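Local coordinates for exopolysaccharide biosynthesis protein (Pantoea stewartii subsp. stewartii DC283, PDB 6TGF), which modifies the glycan of the bacterial biofilm, probably as a hydrolase, and has a bacteriophage tailspike-like parallel beta-helix fold, at residues Y233-G242 against A254-S262; L466-H477 against Q488-G499. All coordinates share one frame; numbering follows the deposited sequence.

Two contacts in one chain illustrate how a parallel beta-helix is entered and how its coils are then joined. Following the chain from the N terminus, interaction 1 comes first: the loop 233-242, which follows strand 224-228, folds back onto helix 252-265 and closes a short excursion of eleven residues before the first strands of the beta-helix. Interaction 2 opens only after interaction 1 has closed, so the two neither nest nor cross. It joins 466-477 to 488-499, with most of strand 479-488 between them and its last residue, Gln-488, opening the second segment. Interaction 1 thus ties entry loop to helix, interaction 2 neighbouring coils; their centres lie about 45 Å apart, with earlier coils between.

Interaction 1 (Y233-G242 against A254-S262); sequences YNRLSLFDFG and AIKAMYQWS. With EDO (1,2-ethanediol), chain C.
The helix beside the first strands of the beta-helix is packed here against the loop that leads into it, with Phe-241 laid on Met-258. The CA of Met-258 sits over one face of the Phe-241 ring, 3.5 Å from its centroid, a CH-pi contact. With chi1 at -171° Met-258 points its CG away from its own amide nitrogen, and the extended chain carries SD obliquely past the same ring, a Met-aromatic contact, to within 3.6 Å of CD2 of Leu-238. That leucine reaches Ile-255 with its other branch, CD1 to CG1 at 3.6 Å. Farther along the helix, Trp-261 is inclined to Phe-241 (planes at 55°) and meets CD1 of Leu-236 with its CH2 at 3.5 Å, while CD1 of Tyr-233 comes in at the edge of its indole, 3.6 Å from CZ2. No hydrogen bond crosses; instead the loop holds its own shape, with Asp-240 OD2 accepting from Ser-237 N at 3.0 Å and its OD1 in a salt bridge with Arg-228. On its other side the helix meets strand 271-272 through Ile-255 and Met-258, an arrangement consistent with a cap on the N-terminal end of the beta-helix, as in tailspike-like folds.

Interaction 2 (L466-H477 against Q488-G499); sequences LEDCKNPLIAWH and QSGSWIDNSEQG. With EDO (1,2-ethanediol), chain D.
Leu-473 and Ala-475 join 488-499 through parallel backbone bonds: Leu-473 N gives to Trp-492 O, Leu-473 O takes from Asp-494 N, and Ala-475 N gives to Asp-494 O. A second parallel pairing, Glu-467 with Gln-488, is shifted in register by one residue, the chains looping between the two.

Polar side chains work mostly where the strands end. Ser-491 OG accepts a nearly straight bond from Cys-469 N at 2.8 Å and donates to Gln-488 O, which also receives Asp-468 N and Ser-491 N, so three donors grip one carbonyl oxygen. One water donates to both Cys-469 O and Ser-489 O. Asn-495 ND2 reaches Ala-475 O at 2.7 Å, the oxygen lying near its amide plane, and gives also to Ser-478 O, while OD1 is held by Ser-510. Asp-494 forms an Asx turn, its OD1 taking both N and OG of Ser-496 from one face of the carboxylate; OD2 receives a weak bond from Trp-476 NE1. His-477 NE2 donates to Gly-499 O at 3.2 Å, the oxygen near the imidazole plane, although the donor comes from above the plane of the Gly-499 carbonyl.

In CH-pi contacts, Gln-498 CB lies over one face of Trp-476, 3.6 Å from the five-membered ring centroid; Ile-474, from the same segment as the indole, covers the opposite face with CG2. Pro-472 CB lies 3.5 Å from the five-membered ring centroid of Trp-492, whose chi1 of 61° turns the indole back over the proline. Glu-497 CA lies over a face of the His-477 ring, offset toward its rim.

Among apolar side chains, Ile-493 CG1 meets Leu-466 CD1 at 3.7 Å, and its CG2 meets Ala-475 CB.

Short parallel pairings between successive coils, Leu-473 and Ile-493 on one face, with bonded turns, fit the parallel beta-helix of tailspike-like proteins.

Interaction 1 (Y233-G242 against A254-S262)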
loop_
_atom_site.group_PDB
_atom_site.type_symbol
_atom_site.label_atom_id
_atom_site.label_comp_id
_atom_site.label_asym_id
_atom_site.label_seq_id
_atom_site.Cartn_x
_atom_site.Cartn_y
_atom_site.Cartn_z
ATOM N N TYR B 233 24.109 -0.799 18.826
ATOM C CA TYR B 233 24.432 0.529 18.236
ATOM C C TYR B 233 23.160 1.199 17.699
ATOM O O TYR B 233 23.199 2.423 17.455
ATOM C CB TYR B 233 25.488 0.402 17.133
ATOM C CG TYR B 233 26.900 0.207 17.628
ATOM C CD1 TYR B 233 27.540 1.190 18.366
ATOM C CD2 TYR B 233 27.605 -0.952 17.351
ATOM C CE1 TYR B 233 28.837 1.021 18.827
ATOM C CE2 TYR B 233 28.903 -1.136 17.799
ATOM C CZ TYR B 233 29.523 -0.146 18.541
ATOM O OH TYR B 233 30.802 -0.318 18.988
ATOM N N ASN B 234 22.075 0.435 17.525
ATOM C CA ASN B 234 20.776 0.932 16.996
ATOM C C ASN B 234 19.946 1.584 18.113
ATOM O O ASN B 234 18.897 2.173 17.779
ATOM C CB ASN B 234 19.990 -0.178 16.292
ATOM C CG ASN B 234 20.588 -0.555 14.953
ATOM O OD1 ASN B 234 20.984 0.315 14.179
ATOM N ND2 ASN B 234 20.648 -1.845 14.667
ATOM N N ARG B 235 20.387 1.498 19.375
ATOM C CA ARG B 235 19.686 2.086 20.553
ATOM C C ARG B 235 20.348 3.406 20.974
ATOM O O ARG B 235 19.816 4.051 21.899
ATOM C CB ARG B 235 19.661 1.088 21.715
ATOM C CG ARG B 235 18.930 -0.207 21.392
ATOM C CD ARG B 235 18.601 -1.050 22.610
ATOM N NE ARG B 235 17.490 -0.496 23.379
ATOM C CZ ARG B 235 17.582 0.079 24.580
ATOM N NH1 ARG B 235 18.747 0.186 25.201
ATOM N NH2 ARG B 235 16.489 0.542 25.165
ATOM N N LEU B 236 21.454 3.800 20.329
ATOM C CA LEU B 236 22.100 5.126 20.533
ATOM C C LEU B 236 21.147 6.225 20.045
ATOM O O LEU B 236 20.383 5.969 19.091
ATOM C CB LEU B 236 23.432 5.186 19.775
ATOM C CG LEU B 236 24.602 4.428 20.403
ATOM C CD1 LEU B 236 25.785 4.383 19.447
ATOM C CD2 LEU B 236 25.024 5.053 21.724
ATOM N N SER B 237 21.190 7.395 20.688
ATOM C CA SER B 237 20.421 8.612 20.313
ATOM C C SER B 237 21.330 9.840 20.421
ATOM O O SER B 237 22.470 9.689 20.896
ATOM C CB SER B 237 19.183 8.765 21.162
ATOM O OG SER B 237 19.519 9.114 22.498
ATOM N N LEU B 238 20.832 11.010 20.011
ATOM C CA LEU B 238 21.592 12.290 20.024
ATOM C C LEU B 238 21.886 12.721 21.467
ATOM O O LEU B 238 22.822 13.525 21.645
ATOM C CB LEU B 238 20.804 13.366 19.271
ATOM C CG LEU B 238 20.822 13.250 17.746
ATOM C CD1 LEU B 238 19.811 14.199 17.123
ATOM C CD2 LEU B 238 22.212 13.517 17.192
ATOM N N PHE B 239 21.130 12.217 22.452
ATOM C CA PHE B 239 21.398 12.413 23.903
ATOM C C PHE B 239 22.820 11.936 24.227
ATOM O O PHE B 239 23.506 12.605 25.021
ATOM C CB PHE B 239 20.381 11.674 24.781
ATOM C CG PHE B 239 19.017 12.309 24.922
ATOM C CD1 PHE B 239 18.789 13.637 24.585
ATOM C CD2 PHE B 239 17.958 11.577 25.439
ATOM C CE1 PHE B 239 17.531 14.203 24.734
ATOM C CE2 PHE B 239 16.702 12.146 25.589
ATOM C CZ PHE B 239 16.490 13.458 25.238
ATOM N N ASP B 240 23.246 10.826 23.613
ATOM C CA ASP B 240 24.588 10.212 23.811
ATOM C C ASP B 240 25.674 11.106 23.199
ATOM O O ASP B 240 26.838 10.968 23.622
ATOM C CB ASP B 240 24.650 8.802 23.217
ATOM C CG ASP B 240 23.697 7.826 23.882
ATOM O OD1 ASP B 240 23.737 7.722 25.125
ATOM O OD2 ASP B 240 22.912 7.190 23.154
ATOM N N PHE B 241 25.311 11.972 22.245
ATOM C CA PHE B 241 26.230 12.912 21.549
ATOM C C PHE B 241 26.054 14.339 22.091
ATOM O O PHE B 241 26.648 15.270 21.514
ATOM C CB PHE B 241 26.033 12.810 20.034
ATOM C CG PHE B 241 26.620 11.558 19.432
ATOM C CD1 PHE B 241 25.924 10.359 19.468
ATOM C CD2 PHE B 241 27.881 11.572 18.852
ATOM C CE1 PHE B 241 26.471 9.204 18.928
ATOM C CE2 PHE B 241 28.428 10.416 18.314
ATOM C CZ PHE B 241 27.722 9.235 18.350
ATOM N N GLY B 242 25.276 14.503 23.170
ATOM C CA GLY B 242 25.220 15.732 23.988
ATOM C C GLY B 242 24.044 16.636 23.648
ATOM O O GLY B 242 24.067 17.806 24.084
ATOM N N ALA B 254 25.792 17.985 18.110
ATOM C CA ALA B 254 25.446 16.576 18.418
ATOM C C ALA B 254 25.098 15.839 17.120
ATOM O O ALA B 254 25.624 14.730 16.909
ATOM C CB ALA B 254 24.303 16.524 19.404
ATOM N N ILE B 255 24.247 16.448 16.287
ATOM C CA ILE B 255 23.785 15.892 14.979
ATOM C C ILE B 255 25.001 15.686 14.067
ATOM O O ILE B 255 25.086 14.614 13.438
ATOM C CB ILE B 255 22.716 16.802 14.340
ATOM C CG1 ILE B 255 21.406 16.760 15.134
ATOM C CG2 ILE B 255 22.494 16.441 12.877
ATOM C CD1 ILE B 255 20.441 17.874 14.798
ATOM N N LYS B 256 25.901 16.675 14.005
ATOM C CA LYS B 256 27.157 16.621 13.208
ATOM C C LYS B 256 28.077 15.524 13.760
ATOM O O LYS B 256 28.674 14.794 12.946
ATOM C CB LYS B 256 27.859 17.982 13.215
ATOM C CG LYS B 256 27.150 19.076 12.428
ATOM C CD LYS B 256 28.031 20.267 12.128
ATOM C CE LYS B 256 27.261 21.487 11.667
ATOM N NZ LYS B 256 27.237 22.549 12.701
ATOM N N ALA B 257 28.185 15.416 15.090
ATOM C CA ALA B 257 29.038 14.433 15.799
ATOM C C ALA B 257 28.538 13.010 15.521
ATOM O O ALA B 257 29.362 12.162 15.113
ATOM C CB ALA B 257 29.053 14.729 17.279
ATOM N N MET B 258 27.240 12.763 15.737
ATOM C CA MET B 258 26.600 11.432 15.554
ATOM C C MET B 258 26.673 11.034 14.077
ATOM O O MET B 258 26.879 9.834 13.804
ATOM C CB MET B 258 25.137 11.432 16.009
ATOM C CG MET B 258 24.526 10.042 16.031
ATOM S SD MET B 258 22.887 9.992 16.790
ATOM C CE MET B 258 22.676 8.225 16.992
ATOM N N TYR B 259 26.511 11.999 13.166
ATOM C CA TYR B 259 26.597 11.772 11.701
ATOM C C TYR B 259 28.005 11.289 11.342
ATOM O O TYR B 259 28.134 10.204 10.748
ATOM C CB TYR B 259 26.272 13.031 10.894
ATOM C CG TYR B 259 26.287 12.784 9.406
ATOM C CD1 TYR B 259 25.425 11.856 8.849
ATOM C CD2 TYR B 259 27.179 13.428 8.563
ATOM C CE1 TYR B 259 25.427 11.589 7.492
ATOM C CE2 TYR B 259 27.191 13.176 7.199
ATOM C CZ TYR B 259 26.311 12.253 6.662
ATOM O OH TYR B 259 26.288 11.981 5.326
ATOM N N GLN B 260 29.020 12.080 11.697
ATOM C CA GLN B 260 30.440 11.813 11.346
ATOM C C GLN B 260 30.872 10.479 11.968
ATOM O O GLN B 260 31.631 9.749 11.305
ATOM C CB GLN B 260 31.348 12.959 11.798
ATOM C CG GLN B 260 32.624 13.066 10.974
ATOM C CD GLN B 260 33.787 13.611 11.767
ATOM O OE1 GLN B 260 34.121 13.109 12.839
ATOM N NE2 GLN B 260 34.426 14.641 11.236
ATOM N N TRP B 261 30.398 10.174 13.183
ATOM C CA TRP B 261 30.624 8.871 13.867
ATOM C C TRP B 261 30.085 7.731 12.994
ATOM O O TRP B 261 30.856 6.796 12.708
ATOM C CB TRP B 261 29.985 8.844 15.263
ATOM C CG TRP B 261 29.925 7.467 15.852
ATOM C CD1 TRP B 261 30.937 6.796 16.475
ATOM C CD2 TRP B 261 28.796 6.574 15.848
ATOM N NE1 TRP B 261 30.514 5.553 16.865
ATOM C CE2 TRP B 261 29.206 5.389 16.496
ATOM C CE3 TRP B 261 27.485 6.659 15.366
ATOM C CZ2 TRP B 261 28.349 4.304 16.673
ATOM C CZ3 TRP B 261 26.638 5.586 15.542
ATOM C CH2 TRP B 261 27.067 4.425 16.187
ATOM N N SER B 262 28.811 7.814 12.597
ATOM C CA SER B 262 28.083 6.780 11.814
ATOM C C SER B 262 28.756 6.568 10.453
ATOM O O SER B 262 28.773 5.417 9.982
ATOM C CB SER B 262 26.631 7.145 11.652
ATOM O OG SER B 262 26.479 8.226 10.744
HETATM C C1 EDO C . 26.788 18.678 22.061
HETATM O O1 EDO C . 27.877 18.391 21.207
HETATM C C2 EDO C . 27.210 19.074 23.431
HETATM O O2 EDO C . 27.159 20.467 23.689
#

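Interaction 2 (L466-H477 against Q488-G499)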
loop_
_atom_site.group_PDB
_atom_site.type_symbol
_atom_site.label_atom_id
_atom_site.label_comp_id
_atom_site.label_asym_id
_atom_site.label_seq_id
_atom_site.Cartn_x
_atom_site.Cartn_y
_atom_site.Cartn_z
ATOM N N LEU B 466 -8.869 17.640 -4.227
ATOM C CA LEU B 466 -8.589 19.100 -4.197
ATOM C C LEU B 466 -9.885 19.818 -3.804
ATOM O O LEU B 466 -10.880 19.668 -4.537
ATOM C CB LEU B 466 -8.088 19.555 -5.572
ATOM C CG LEU B 466 -6.893 18.784 -6.133
ATOM C CD1 LEU B 466 -6.668 19.127 -7.597
ATOM C CD2 LEU B 466 -5.636 19.061 -5.325
ATOM N N GLU B 467 -9.881 20.530 -2.673
ATOM C CA GLU B 467 -11.065 21.251 -2.131
ATOM C C GLU B 467 -10.683 22.701 -1.819
ATOM O O GLU B 467 -9.731 22.907 -1.047
ATOM C CB GLU B 467 -11.597 20.551 -0.879
ATOM C CG GLU B 467 -12.147 19.159 -1.144
ATOM C CD GLU B 467 -13.072 18.618 -0.065
ATOM O OE1 GLU B 467 -13.754 17.603 -0.326
ATOM O OE2 GLU B 467 -13.106 19.208 1.040
ATOM N N ASP B 468 -11.398 23.659 -2.417
ATOM C CA ASP B 468 -11.284 25.116 -2.139
ATOM C C ASP B 468 -9.850 25.589 -2.412
ATOM O O ASP B 468 -9.349 26.433 -1.645
ATOM C CB ASP B 468 -11.724 25.435 -0.708
ATOM C CG ASP B 468 -11.844 26.923 -0.420
ATOM O OD1 ASP B 468 -12.471 27.629 -1.235
ATOM O OD2 ASP B 468 -11.297 27.365 0.609
ATOM N N CYS B 469 -9.223 25.078 -3.474
ATOM C CA CYS B 469 -7.860 25.469 -3.922
ATOM C C CYS B 469 -7.979 26.590 -4.960
ATOM O O CYS B 469 -8.657 26.376 -5.984
ATOM C CB CYS B 469 -7.098 24.272 -4.475
ATOM S SG CYS B 469 -6.587 23.114 -3.180
ATOM N N LYS B 470 -7.349 27.736 -4.686
ATOM C CA LYS B 470 -7.473 28.988 -5.483
ATOM C C LYS B 470 -7.172 28.697 -6.957
ATOM O O LYS B 470 -7.965 29.129 -7.817
ATOM C CB LYS B 470 -6.525 30.064 -4.946
ATOM C CG LYS B 470 -6.679 31.434 -5.592
ATOM C CD LYS B 470 -5.719 32.467 -5.056
ATOM C CE LYS B 470 -5.834 33.794 -5.771
ATOM N NZ LYS B 470 -4.996 34.830 -5.128
ATOM N N ASN B 471 -6.070 27.992 -7.226
ATOM C CA ASN B 471 -5.555 27.724 -8.595
ATOM C C ASN B 471 -5.655 26.232 -8.894
ATOM O O ASN B 471 -5.765 25.416 -7.979
ATOM C CB ASN B 471 -4.121 28.233 -8.750
ATOM C CG ASN B 471 -4.019 29.733 -8.573
ATOM O OD1 ASN B 471 -4.665 30.489 -9.294
ATOM N ND2 ASN B 471 -3.218 30.171 -7.617
ATOM N N PRO B 472 -5.638 25.827 -10.184
ATOM C CA PRO B 472 -5.616 24.409 -10.536
ATOM C C PRO B 472 -4.250 23.761 -10.275
ATOM O O PRO B 472 -3.255 24.467 -10.269
ATOM C CB PRO B 472 -5.922 24.407 -12.040
ATOM C CG PRO B 472 -5.409 25.748 -12.522
ATOM C CD PRO B 472 -5.666 26.698 -11.370
ATOM N N LEU B 473 -4.243 22.445 -10.051
ATOM C CA LEU B 473 -3.025 21.602 -10.160
ATOM C C LEU B 473 -2.580 21.643 -11.626
ATOM O O LEU B 473 -3.369 21.209 -12.489
ATOM C CB LEU B 473 -3.343 20.174 -9.698
ATOM C CG LEU B 473 -2.235 19.140 -9.905
ATOM C CD1 LEU B 473 -0.995 19.492 -9.097
ATOM C CD2 LEU B 473 -2.723 17.745 -9.546
ATOM N N ILE B 474 -1.392 22.189 -11.896
ATOM C CA ILE B 474 -0.840 22.330 -13.277
ATOM C C ILE B 474 -0.320 20.958 -13.725
ATOM O O ILE B 474 0.647 20.466 -13.114
ATOM C CB ILE B 474 0.254 23.417 -13.337
ATOM C CG1 ILE B 474 -0.249 24.776 -12.835
ATOM C CG2 ILE B 474 0.838 23.516 -14.739
ATOM C CD1 ILE B 474 -1.354 25.388 -13.669
ATOM N N ALA B 475 -0.953 20.368 -14.743
ATOM C CA ALA B 475 -0.618 19.039 -15.306
ATOM C C ALA B 475 -0.516 19.133 -16.834
ATOM O O ALA B 475 -1.030 18.227 -17.519
ATOM C CB ALA B 475 -1.657 18.032 -14.874
ATOM N N TRP B 476 0.141 20.184 -17.342
ATOM C CA TRP B 476 0.302 20.458 -18.797
ATOM C C TRP B 476 1.107 19.326 -19.445
ATOM O O TRP B 476 2.185 18.997 -18.916
ATOM C CB TRP B 476 0.973 21.817 -19.040
ATOM C CG TRP B 476 0.221 23.001 -18.516
ATOM C CD1 TRP B 476 -1.125 23.106 -18.312
ATOM C CD2 TRP B 476 0.779 24.279 -18.161
ATOM N NE1 TRP B 476 -1.438 24.350 -17.834
ATOM C CE2 TRP B 476 -0.292 25.093 -17.734
ATOM C CE3 TRP B 476 2.073 24.810 -18.153
ATOM C CZ2 TRP B 476 -0.103 26.407 -17.306
ATOM C CZ3 TRP B 476 2.259 26.109 -17.730
ATOM C CH2 TRP B 476 1.183 26.895 -17.312
ATOM N N HIS B 477 0.586 18.747 -20.535
ATOM C CA HIS B 477 1.215 17.647 -21.319
ATOM C C HIS B 477 1.451 16.415 -20.435
ATOM O O HIS B 477 2.257 15.556 -20.839
ATOM C CB HIS B 477 2.537 18.113 -21.952
ATOM C CG HIS B 477 2.408 19.302 -22.842
ATOM N ND1 HIS B 477 1.795 19.241 -24.079
ATOM C CD2 HIS B 477 2.826 20.577 -22.689
ATOM C CE1 HIS B 477 1.830 20.431 -24.642
ATOM N NE2 HIS B 477 2.459 21.269 -23.812
ATOM N N GLN B 488 -13.828 19.839 -5.288
ATOM C CA GLN B 488 -14.884 20.652 -4.624
ATOM C C GLN B 488 -14.460 22.125 -4.622
ATOM O O GLN B 488 -13.245 22.395 -4.723
ATOM C CB GLN B 488 -15.121 20.180 -3.186
ATOM C CG GLN B 488 -15.331 18.677 -3.045
ATOM C CD GLN B 488 -16.750 18.255 -3.339
ATOM O OE1 GLN B 488 -17.050 17.704 -4.396
ATOM N NE2 GLN B 488 -17.639 18.516 -2.394
ATOM N N SER B 489 -15.439 23.030 -4.522
ATOM C CA SER B 489 -15.263 24.486 -4.276
ATOM C C SER B 489 -14.345 25.116 -5.334
ATOM O O SER B 489 -13.469 25.919 -4.954
ATOM C CB SER B 489 -14.742 24.725 -2.882
ATOM O OG SER B 489 -15.347 23.842 -1.949
ATOM N N GLY B 490 -14.535 24.760 -6.609
ATOM C CA GLY B 490 -13.867 25.402 -7.758
ATOM C C GLY B 490 -12.427 24.948 -7.950
ATOM O O GLY B 490 -11.736 25.554 -8.792
ATOM N N SER B 491 -11.977 23.930 -7.208
ATOM C CA SER B 491 -10.670 23.252 -7.417
ATOM C C SER B 491 -10.744 22.447 -8.718
ATOM O O SER B 491 -11.833 21.922 -9.014
ATOM C CB SER B 491 -10.321 22.366 -6.252
ATOM O OG SER B 491 -10.404 23.077 -5.027
ATOM N N TRP B 492 -9.644 22.359 -9.471
ATOM C CA TRP B 492 -9.577 21.531 -10.707
ATOM C C TRP B 492 -8.128 21.194 -11.075
ATOM O O TRP B 492 -7.201 21.751 -10.458
ATOM C CB TRP B 492 -10.326 22.208 -11.866
ATOM C CG TRP B 492 -9.805 23.552 -12.277
ATOM C CD1 TRP B 492 -9.816 24.705 -11.545
ATOM C CD2 TRP B 492 -9.242 23.898 -13.557
ATOM N NE1 TRP B 492 -9.276 25.735 -12.268
ATOM C CE2 TRP B 492 -8.917 25.271 -13.506
ATOM C CE3 TRP B 492 -8.966 23.181 -14.727
ATOM C CZ2 TRP B 492 -8.332 25.936 -14.585
ATOM C CZ3 TRP B 492 -8.389 23.839 -15.792
ATOM C CH2 TRP B 492 -8.077 25.197 -15.719
ATOM N N ILE B 493 -7.967 20.275 -12.031
ATOM C CA ILE B 493 -6.660 19.843 -12.607
ATOM C C ILE B 493 -6.608 20.327 -14.058
ATOM O O ILE B 493 -7.455 19.881 -14.857
ATOM C CB ILE B 493 -6.486 18.314 -12.501
ATOM C CG1 ILE B 493 -6.615 17.824 -11.055
ATOM C CG2 ILE B 493 -5.170 17.877 -13.127
ATOM C CD1 ILE B 493 -6.808 16.330 -10.923
ATOM N N ASP B 494 -5.663 21.217 -14.372
ATOM C CA ASP B 494 -5.415 21.730 -15.744
ATOM C C ASP B 494 -4.505 20.731 -16.468
ATOM O O ASP B 494 -3.281 20.784 -16.250
ATOM C CB ASP B 494 -4.827 23.143 -15.704
ATOM C CG ASP B 494 -4.755 23.826 -17.059
ATOM O OD1 ASP B 494 -4.916 23.133 -18.079
ATOM O OD2 ASP B 494 -4.537 25.050 -17.080
ATOM N N ASN B 495 -5.093 19.851 -17.286
ATOM C CA ASN B 495 -4.375 18.808 -18.068
ATOM C C ASN B 495 -4.333 19.227 -19.544
ATOM O O ASN B 495 -4.393 18.338 -20.415
ATOM C CB ASN B 495 -5.019 17.431 -17.871
ATOM C CG ASN B 495 -4.153 16.276 -18.332
ATOM O OD1 ASN B 495 -4.658 15.184 -18.575
ATOM N ND2 ASN B 495 -2.853 16.496 -18.454
ATOM N N SER B 496 -4.216 20.534 -19.807
ATOM C CA SER B 496 -4.212 21.142 -21.166
ATOM C C SER B 496 -2.812 21.023 -21.780
ATOM O O SER B 496 -1.953 20.363 -21.166
ATOM C CB SER B 496 -4.680 22.577 -21.116
ATOM O OG SER B 496 -3.724 23.402 -20.465
ATOM N N GLU B 497 -2.599 21.636 -22.950
ATOM C CA GLU B 497 -1.326 21.573 -23.717
ATOM C C GLU B 497 -0.669 22.959 -23.747
ATOM O O GLU B 497 -0.189 23.363 -24.822
ATOM C CB GLU B 497 -1.607 21.039 -25.122
ATOM C CG GLU B 497 -2.198 19.643 -25.119
ATOM C CD GLU B 497 -2.267 18.984 -26.485
ATOM O OE1 GLU B 497 -2.356 19.718 -27.492
ATOM O OE2 GLU B 497 -2.226 17.737 -26.539
ATOM N N GLN B 498 -0.646 23.653 -22.604
ATOM C CA GLN B 498 0.072 24.945 -22.424
ATOM C C GLN B 498 1.552 24.663 -22.142
ATOM O O GLN B 498 1.865 23.556 -21.661
ATOM C CB GLN B 498 -0.533 25.758 -21.279
ATOM C CG GLN B 498 -1.921 26.305 -21.580
ATOM C CD GLN B 498 -2.258 27.516 -20.746
ATOM O OE1 GLN B 498 -1.597 27.819 -19.754
ATOM N NE2 GLN B 498 -3.300 28.224 -21.148
ATOM N N GLY B 499 2.420 25.636 -22.436
ATOM C CA GLY B 499 3.866 25.587 -22.141
ATOM C C GLY B 499 4.597 24.569 -22.999
ATOM O O GLY B 499 3.988 24.047 -23.953
HETATM C C1 EDO D . -16.364 21.527 -8.770
HETATM O O1 EDO D . -15.065 22.065 -8.921
HETATM C C2 EDO D . -17.187 22.261 -7.775
HETATM O O2 EDO D . -17.305 23.645 -8.047
HETATM O O HOH W 1 -11.287 27.204 -5.909
HETATM O O HOH W 2 -8.877 26.510 -8.675
#